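Fibronectin type III domain-containing protein (Simiduia agarivorans, PDB 6P2K) probably hydrolyses beta-glucan chains such as xyloglucan, through a zinc-binding glycoside hydrolase family 74 module built from seven-bladed beta-propellers. Local coordinates at residues B[742-756]-B[759-771]. Numbering follows the deposited sequence.
Sequences GMTSSRFIKDAGQMY and STTPGAGLWRRSI
R768 sets its CG in the cramped slot flanked by its own N and C (chi1 85°) and then runs extended to NE, while Y756 swings its ring anti to its own carbonyl carbon (chi1 -73°); together these torsions lay the guanidinium flat over one face of the tyrosine. The planes differ by 12°, and R768 CZ sits 3.9 Å from the centroid of the Y756 ring, a cation-pi stack displaced from the ring centre. From the guanidinium edge, R768 NH1 reaches D751 OD2 at 3.2 Å in a salt bridge. This bond is fairly straight; D751 OD2 lies in the guanidinium plane, whereas the nitrogen comes in from above the carboxylate plane. The same NH1 also bonds Y758 OH, and R768 NE bonds Q7 OE1, so the group is fixed in rotation.

Close by, M755 O takes two donors: I771 N at 3.0 Å, and the side-chain amide of Q754, whose NE2 lies 3.1 Å from M755 O. I771 CG1 meets the edge of the F748 ring.

At the other end strand 745-751 runs antiparallel to 759-761. T744 N gives to T760 O and T760 N to S745 O, and over this pair three hydroxyls gather: T760 OG1 makes a short hydrogen bond of 2.5 Å with S745 OG and stands 2.7 Å from T744 OG1, which also bonds T403 O. Past them T744 CG2 slides along P762 CB. On the opposite face S759 OG gives to S746 OG, which also bonds G695 O, and the thioether end of M743 lies against S759.

With 7-8 these strands form a four-stranded antiparallel blade, joining N-terminal and C-terminal parts, consistent with the velcro-like closure of beta-propellers. Beside zinc ligand D405 the buried hydroxyls largely satisfy one another and T403 O, while D751 probably offsets part of R768's charge.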
ATOM      1  N   GLY B 742      11.284  -5.811  47.688  1.00 21.05           N
ATOM      2  CA  GLY B 742      10.625  -7.040  47.281  1.00 20.11           C
ATOM      3  C   GLY B 742      10.519  -7.108  45.768  1.00 22.25           C
ATOM      4  O   GLY B 742      10.317  -6.094  45.098  1.00 22.56           O
ATOM      5  N   MET B 743      10.680  -8.311  45.219  1.00 22.41           N
ATOM      6  CA  MET B 743      10.782  -8.471  43.775  1.00 24.43           C
ATOM      7  C   MET B 743       9.909  -9.615  43.285  1.00 25.08           C
ATOM      8  O   MET B 743       9.826 -10.667  43.926  1.00 20.49           O
ATOM      9  CB  MET B 743      12.229  -8.719  43.351  1.00 24.12           C
ATOM     10  CG  MET B 743      13.137  -7.520  43.551  1.00 26.20           C
ATOM     11  SD  MET B 743      14.857  -7.909  43.211  1.00 25.44           S
ATOM     12  CE  MET B 743      15.609  -6.299  43.445  1.00 30.03           C
ATOM     13  N   THR B 744       9.263  -9.399  42.140  1.00 21.32           N
ATOM     14  CA  THR B 744       8.530 -10.450  41.450  1.00 19.90           C
ATOM     15  C   THR B 744       9.337 -11.102  40.338  1.00 20.70           C
ATOM     16  O   THR B 744       9.084 -12.266  40.009  1.00 22.59           O
ATOM     17  CB  THR B 744       7.225  -9.899  40.860  1.00 21.13           C
ATOM     18  OG1 THR B 744       7.504  -8.706  40.118  1.00 18.74           O
ATOM     19  CG2 THR B 744       6.222  -9.583  41.967  1.00 18.38           C
ATOM     20  N   SER B 745      10.296 -10.384  39.757  1.00 17.68           N
ATOM     21  CA  SER B 745      11.090 -10.913  38.659  1.00 24.01           C
ATOM     22  C   SER B 745      12.401 -10.144  38.576  1.00 24.62           C
ATOM     23  O   SER B 745      12.464  -8.959  38.915  1.00 22.25           O
ATOM     24  CB  SER B 745      10.346 -10.811  37.323  1.00 25.50           C
ATOM     25  OG  SER B 745      10.385  -9.482  36.827  1.00 29.82           O
ATOM     26  N   SER B 746      13.445 -10.835  38.123  1.00 22.06           N
ATOM     27  CA  SER B 746      14.732 -10.219  37.832  1.00 25.24           C
ATOM     28  C   SER B 746      15.324 -10.844  36.579  1.00 25.06           C
ATOM     29  O   SER B 746      15.193 -12.051  36.355  1.00 23.06           O
ATOM     30  CB  SER B 746      15.715 -10.358  39.010  1.00 25.45           C
ATOM     31  OG  SER B 746      15.192  -9.781  40.194  1.00 29.51           O
ATOM     32  N   ARG B 747      15.965 -10.013  35.760  1.00 23.20           N
ATOM     33  CA  ARG B 747      16.664 -10.468  34.567  1.00 24.06           C
ATOM     34  C   ARG B 747      17.984  -9.723  34.462  1.00 24.30           C
ATOM     35  O   ARG B 747      18.040  -8.513  34.704  1.00 23.63           O
ATOM     36  CB  ARG B 747      15.850 -10.233  33.284  1.00 27.23           C
ATOM     37  CG  ARG B 747      14.590 -11.069  33.153  1.00 34.27           C
ATOM     38  CD  ARG B 747      14.023 -10.965  31.746  1.00 40.04           C
ATOM     39  NE  ARG B 747      12.617 -11.359  31.680  1.00 44.20           N
ATOM     40  CZ  ARG B 747      12.197 -12.595  31.433  1.00 44.91           C
ATOM     41  NH1 ARG B 747      13.079 -13.568  31.231  1.00 37.25           N
ATOM     42  NH2 ARG B 747      10.896 -12.862  31.388  1.00 45.37           N
ATOM     43  N   PHE B 748      19.041 -10.443  34.111  1.00 25.97           N
ATOM     44  CA  PHE B 748      20.316  -9.819  33.785  1.00 29.30           C
ATOM     45  C   PHE B 748      20.307  -9.464  32.305  1.00 28.77           C
ATOM     46  O   PHE B 748      20.158 -10.343  31.450  1.00 28.59           O
ATOM     47  CB  PHE B 748      21.486 -10.741  34.121  1.00 25.39           C
ATOM     48  CG  PHE B 748      21.738 -10.881  35.594  1.00 25.33           C
ATOM     49  CD1 PHE B 748      22.437  -9.907  36.284  1.00 24.72           C
ATOM     50  CD2 PHE B 748      21.274 -11.986  36.289  1.00 23.65           C
ATOM     51  CE1 PHE B 748      22.673 -10.033  37.639  1.00 25.12           C
ATOM     52  CE2 PHE B 748      21.504 -12.117  37.646  1.00 24.63           C
ATOM     53  CZ  PHE B 748      22.203 -11.137  38.321  1.00 25.38           C
ATOM     54  N   ILE B 749      20.458  -8.178  32.004  1.00 27.65           N
ATOM     55  CA  ILE B 749      20.270  -7.665  30.654  1.00 26.58           C
ATOM     56  C   ILE B 749      21.424  -6.733  30.320  1.00 29.84           C
ATOM     57  O   ILE B 749      21.765  -5.850  31.116  1.00 32.15           O
ATOM     58  CB  ILE B 749      18.918  -6.938  30.515  1.00 26.59           C
ATOM     59  CG1 ILE B 749      17.770  -7.925  30.738  1.00 27.19           C
ATOM     60  CG2 ILE B 749      18.797  -6.275  29.151  1.00 28.13           C
ATOM     61  CD1 ILE B 749      16.406  -7.321  30.586  1.00 31.58           C
ATOM     62  N   LYS B 750      22.025  -6.935  29.150  1.00 29.47           N
ATOM     63  CA  LYS B 750      23.087  -6.068  28.657  1.00 33.91           C
ATOM     64  C   LYS B 750      22.477  -4.928  27.853  1.00 34.41           C
ATOM     65  O   LYS B 750      21.697  -5.164  26.925  1.00 36.98           O
ATOM     66  CB  LYS B 750      24.074  -6.856  27.796  1.00 36.45           C
ATOM     67  CG  LYS B 750      25.257  -6.036  27.307  1.00 43.42           C
ATOM     68  CD  LYS B 750      26.395  -6.933  26.842  1.00 49.98           C
ATOM     69  CE  LYS B 750      27.520  -6.975  27.865  1.00 55.74           C
ATOM     70  NZ  LYS B 750      28.791  -6.416  27.313  1.00 61.55           N
ATOM     71  N   ASP B 751      22.829  -3.696  28.213  1.00 36.31           N
ATOM     72  CA  ASP B 751      22.280  -2.506  27.570  1.00 42.41           C
ATOM     73  C   ASP B 751      23.425  -1.541  27.305  1.00 44.84           C
ATOM     74  O   ASP B 751      24.031  -1.022  28.249  1.00 47.57           O
ATOM     75  CB  ASP B 751      21.203  -1.855  28.440  1.00 49.51           C
ATOM     76  CG  ASP B 751      20.570  -0.644  27.783  1.00 58.34           C
ATOM     77  OD1 ASP B 751      19.873  -0.814  26.760  1.00 61.91           O
ATOM     78  OD2 ASP B 751      20.769   0.481  28.292  1.00 61.37           O
ATOM     79  N   ALA B 752      23.719  -1.305  26.024  1.00 46.28           N
ATOM     80  CA  ALA B 752      24.784  -0.393  25.603  1.00 47.42           C
ATOM     81  C   ALA B 752      26.130  -0.795  26.206  1.00 48.91           C
ATOM     82  O   ALA B 752      26.876   0.034  26.732  1.00 48.97           O
ATOM     83  CB  ALA B 752      24.438   1.057  25.950  1.00 46.85           C
ATOM     84  N   GLY B 753      26.433  -2.089  26.130  1.00 47.40           N
ATOM     85  CA  GLY B 753      27.720  -2.603  26.556  1.00 42.03           C
ATOM     86  C   GLY B 753      27.902  -2.766  28.047  1.00 40.87           C
ATOM     87  O   GLY B 753      29.021  -3.056  28.487  1.00 45.18           O
ATOM     88  N   GLN B 754      26.848  -2.602  28.842  1.00 38.29           N
ATOM     89  CA  GLN B 754      26.944  -2.689  30.293  1.00 37.17           C
ATOM     90  C   GLN B 754      25.922  -3.696  30.797  1.00 33.09           C
ATOM     91  O   GLN B 754      24.760  -3.665  30.379  1.00 32.64           O
ATOM     92  CB  GLN B 754      26.711  -1.321  30.944  1.00 37.53           C
ATOM     93  CG  GLN B 754      26.581  -1.359  32.457  1.00 39.60           C
ATOM     94  CD  GLN B 754      27.879  -1.726  33.147  1.00 43.55           C
ATOM     95  OE1 GLN B 754      28.900  -1.063  32.963  1.00 51.00           O
ATOM     96  NE2 GLN B 754      27.847  -2.782  33.951  1.00 41.77           N
ATOM     97  N   MET B 755      26.351  -4.586  31.689  1.00 28.79           N
ATOM     98  CA  MET B 755      25.432  -5.544  32.289  1.00 30.25           C
ATOM     99  C   MET B 755      24.577  -4.849  33.340  1.00 30.19           C
ATOM    100  O   MET B 755      25.091  -4.122  34.197  1.00 30.51           O
ATOM    101  CB  MET B 755      26.190  -6.717  32.915  1.00 30.48           C
ATOM    102  CG  MET B 755      26.683  -7.764  31.915  1.00 38.34           C
ATOM    103  SD  MET B 755      25.427  -8.363  30.753  1.00 43.77           S
ATOM    104  CE  MET B 755      24.077  -8.791  31.859  1.00 36.30           C
ATOM    105  N   TYR B 756      23.271  -5.075  33.270  1.00 24.95           N
ATOM    106  CA  TYR B 756      22.323  -4.502  34.207  1.00 24.33           C
ATOM    107  C   TYR B 756      21.472  -5.604  34.815  1.00 24.28           C
ATOM    108  O   TYR B 756      21.277  -6.665  34.216  1.00 25.43           O
ATOM    109  CB  TYR B 756      21.404  -3.481  33.526  1.00 26.93           C
ATOM    110  CG  TYR B 756      22.064  -2.167  33.184  1.00 27.42           C
ATOM    111  CD1 TYR B 756      22.120  -1.133  34.113  1.00 28.21           C
ATOM    112  CD2 TYR B 756      22.615  -1.953  31.932  1.00 26.86           C
ATOM    113  CE1 TYR B 756      22.716   0.075  33.804  1.00 30.75           C
ATOM    114  CE2 TYR B 756      23.214  -0.750  31.613  1.00 32.43           C
ATOM    115  CZ  TYR B 756      23.261   0.261  32.552  1.00 33.35           C
ATOM    116  OH  TYR B 756      23.858   1.458  32.236  1.00 40.71           O
ATOM    117  N   SER B 759      14.817  -5.500  37.696  1.00 18.50           N
ATOM    118  CA  SER B 759      13.941  -6.157  38.659  1.00 21.58           C
ATOM    119  C   SER B 759      12.603  -5.443  38.740  1.00 20.96           C
ATOM    120  O   SER B 759      12.553  -4.210  38.840  1.00 20.97           O
ATOM    121  CB  SER B 759      14.603  -6.231  40.046  1.00 21.74           C
ATOM    122  OG  SER B 759      15.944  -6.679  39.961  1.00 23.75           O
ATOM    123  N   THR B 760      11.525  -6.220  38.699  1.00 18.55           N
ATOM    124  CA  THR B 760      10.184  -5.711  38.925  1.00 17.33           C
ATOM    125  C   THR B 760       9.760  -6.012  40.356  1.00 20.14           C
ATOM    126  O   THR B 760      10.214  -6.985  40.965  1.00 17.81           O
ATOM    127  CB  THR B 760       9.196  -6.329  37.943  1.00 19.20           C
ATOM    128  OG1 THR B 760       9.127  -7.746  38.168  1.00 20.63           O
ATOM    129  CG2 THR B 760       9.644  -6.072  36.522  1.00 20.98           C
ATOM    130  N   THR B 761       8.898  -5.156  40.894  1.00 19.01           N
ATOM    131  CA  THR B 761       8.518  -5.216  42.295  1.00 17.23           C
ATOM    132  C   THR B 761       7.006  -5.305  42.428  1.00 19.92           C
ATOM    133  O   THR B 761       6.271  -4.791  41.576  1.00 18.72           O
ATOM    134  CB  THR B 761       9.025  -3.980  43.052  1.00 18.91           C
ATOM    135  OG1 THR B 761       8.397  -2.811  42.514  1.00 20.00           O
ATOM    136  CG2 THR B 761      10.534  -3.842  42.903  1.00 19.29           C
ATOM    137  N   PRO B 762       6.508  -5.953  43.491  1.00 18.65           N
ATOM    138  CA  PRO B 762       5.063  -6.049  43.733  1.00 20.22           C
ATOM    139  C   PRO B 762       4.484  -4.798  44.392  1.00 22.43           C
ATOM    140  O   PRO B 762       3.850  -4.864  45.444  1.00 24.71           O
ATOM    141  CB  PRO B 762       4.960  -7.271  44.649  1.00 20.69           C
ATOM    142  CG  PRO B 762       6.210  -7.201  45.454  1.00 23.58           C
ATOM    143  CD  PRO B 762       7.277  -6.700  44.505  1.00 20.64           C
ATOM    144  N   GLY B 763       4.721  -3.642  43.779  1.00 19.58           N
ATOM    145  CA  GLY B 763       4.185  -2.423  44.343  1.00 20.31           C
ATOM    146  C   GLY B 763       4.931  -1.148  44.017  1.00 21.02           C
ATOM    147  O   GLY B 763       4.401  -0.061  44.253  1.00 25.80           O
ATOM    148  N   ALA B 764       6.149  -1.246  43.475  1.00 18.06           N
ATOM    149  CA  ALA B 764       6.929  -0.055  43.152  1.00 21.33           C
ATOM    150  C   ALA B 764       7.475  -0.085  41.727  1.00 24.88           C
ATOM    151  O   ALA B 764       8.475   0.582  41.437  1.00 20.34           O
ATOM    152  CB  ALA B 764       8.078   0.133  44.149  1.00 22.01           C
ATOM    153  N   GLY B 765       6.850  -0.850  40.833  1.00 22.12           N
ATOM    154  CA  GLY B 765       7.240  -0.800  39.437  1.00 20.90           C
ATOM    155  C   GLY B 765       8.614  -1.398  39.168  1.00 19.00           C
ATOM    156  O   GLY B 765       9.063  -2.332  39.834  1.00 20.17           O
ATOM    157  N   LEU B 766       9.294  -0.827  38.177  1.00 18.85           N
ATOM    158  CA  LEU B 766      10.501  -1.403  37.602  1.00 16.16           C
ATOM    159  C   LEU B 766      11.723  -0.578  37.976  1.00 21.98           C
ATOM    160  O   LEU B 766      11.696   0.656  37.917  1.00 25.30           O
ATOM    161  CB  LEU B 766      10.377  -1.483  36.080  1.00 16.80           C
ATOM    162  CG  LEU B 766      11.635  -1.813  35.278  1.00 17.34           C
ATOM    163  CD1 LEU B 766      12.091  -3.240  35.551  1.00 16.21           C
ATOM    164  CD2 LEU B 766      11.372  -1.597  33.794  1.00 18.61           C
ATOM    165  N   TRP B 767      12.796  -1.271  38.355  1.00 20.67           N
ATOM    166  CA  TRP B 767      14.066  -0.651  38.699  1.00 21.40           C
ATOM    167  C   TRP B 767      15.192  -1.442  38.050  1.00 24.64           C
ATOM    168  O   TRP B 767      15.068  -2.649  37.826  1.00 23.41           O
ATOM    169  CB  TRP B 767      14.283  -0.604  40.219  1.00 19.74           C
ATOM    170  CG  TRP B 767      13.229   0.154  40.956  1.00 17.92           C
ATOM    171  CD1 TRP B 767      11.950  -0.248  41.205  1.00 15.47           C
ATOM    172  CD2 TRP B 767      13.365   1.450  41.546  1.00 19.62           C
ATOM    173  NE1 TRP B 767      11.279   0.720  41.909  1.00 16.60           N
ATOM    174  CE2 TRP B 767      12.126   1.773  42.133  1.00 18.75           C
ATOM    175  CE3 TRP B 767      14.416   2.371  41.634  1.00 19.68           C
ATOM    176  CZ2 TRP B 767      11.909   2.977  42.802  1.00 23.94           C
ATOM    177  CZ3 TRP B 767      14.198   3.563  42.295  1.00 24.16           C
ATOM    178  CH2 TRP B 767      12.955   3.856  42.873  1.00 26.47           C
ATOM    179  N   ARG B 768      16.300  -0.759  37.765  1.00 22.18           N
ATOM    180  CA  ARG B 768      17.473  -1.417  37.214  1.00 21.74           C
ATOM    181  C   ARG B 768      18.733  -0.929  37.916  1.00 28.20           C
ATOM    182  O   ARG B 768      18.804   0.203  38.405  1.00 28.17           O
ATOM    183  CB  ARG B 768      17.591  -1.205  35.698  1.00 16.54           C
ATOM    184  CG  ARG B 768      18.271   0.080  35.284  1.00 22.01           C
ATOM    185  CD  ARG B 768      18.549   0.085  33.792  1.00 22.77           C
ATOM    186  NE  ARG B 768      19.331   1.248  33.398  1.00 24.75           N
ATOM    187  CZ  ARG B 768      19.762   1.478  32.162  1.00 28.64           C
ATOM    188  NH1 ARG B 768      19.483   0.622  31.189  1.00 26.60           N
ATOM    189  NH2 ARG B 768      20.473   2.567  31.902  1.00 31.69           N
ATOM    190  N   ARG B 769      19.730  -1.808  37.956  1.00 27.74           N
ATOM    191  CA  ARG B 769      20.983  -1.558  38.650  1.00 27.43           C
ATOM    192  C   ARG B 769      22.133  -2.043  37.785  1.00 27.76           C
ATOM    193  O   ARG B 769      22.047  -3.106  37.163  1.00 25.33           O
ATOM    194  CB  ARG B 769      21.014  -2.270  40.012  1.00 28.29           C
ATOM    195  CG  ARG B 769      22.233  -1.945  40.863  1.00 33.53           C
ATOM    196  CD  ARG B 769      22.350  -2.878  42.055  1.00 32.29           C
ATOM    197  NE  ARG B 769      23.349  -2.416  43.014  1.00 33.18           N
ATOM    198  CZ  ARG B 769      24.651  -2.660  42.910  1.00 38.08           C
ATOM    199  NH1 ARG B 769      25.114  -3.361  41.885  1.00 41.73           N
ATOM    200  NH2 ARG B 769      25.490  -2.203  43.828  1.00 41.87           N
ATOM    201  N   SER B 770      23.204  -1.254  37.741  1.00 32.26           N
ATOM    202  CA  SER B 770      24.422  -1.678  37.068  1.00 30.85           C
ATOM    203  C   SER B 770      25.107  -2.775  37.873  1.00 27.88           C
ATOM    204  O   SER B 770      25.146  -2.728  39.105  1.00 30.42           O
ATOM    205  CB  SER B 770      25.363  -0.490  36.883  1.00 35.97           C
ATOM    206  OG  SER B 770      26.206  -0.681  35.763  1.00 42.20           O
ATOM    207  N   ILE B 771      25.638  -3.772  37.173  1.00 27.08           N
ATOM    208  CA  ILE B 771      26.275  -4.933  37.793  1.00 30.44           C
ATOM    209  C   ILE B 771      27.717  -4.995  37.307  1.00 32.49           C
ATOM    210  O   ILE B 771      27.965  -5.110  36.101  1.00 36.67           O
ATOM    211  CB  ILE B 771      25.532  -6.237  37.463  1.00 29.80           C
ATOM    212  CG1 ILE B 771      24.087  -6.180  37.973  1.00 26.46           C
ATOM    213  CG2 ILE B 771      26.269  -7.433  38.047  1.00 32.29           C
ATOM    214  CD1 ILE B 771      23.964  -6.152  39.477  1.00 24.85           C
TER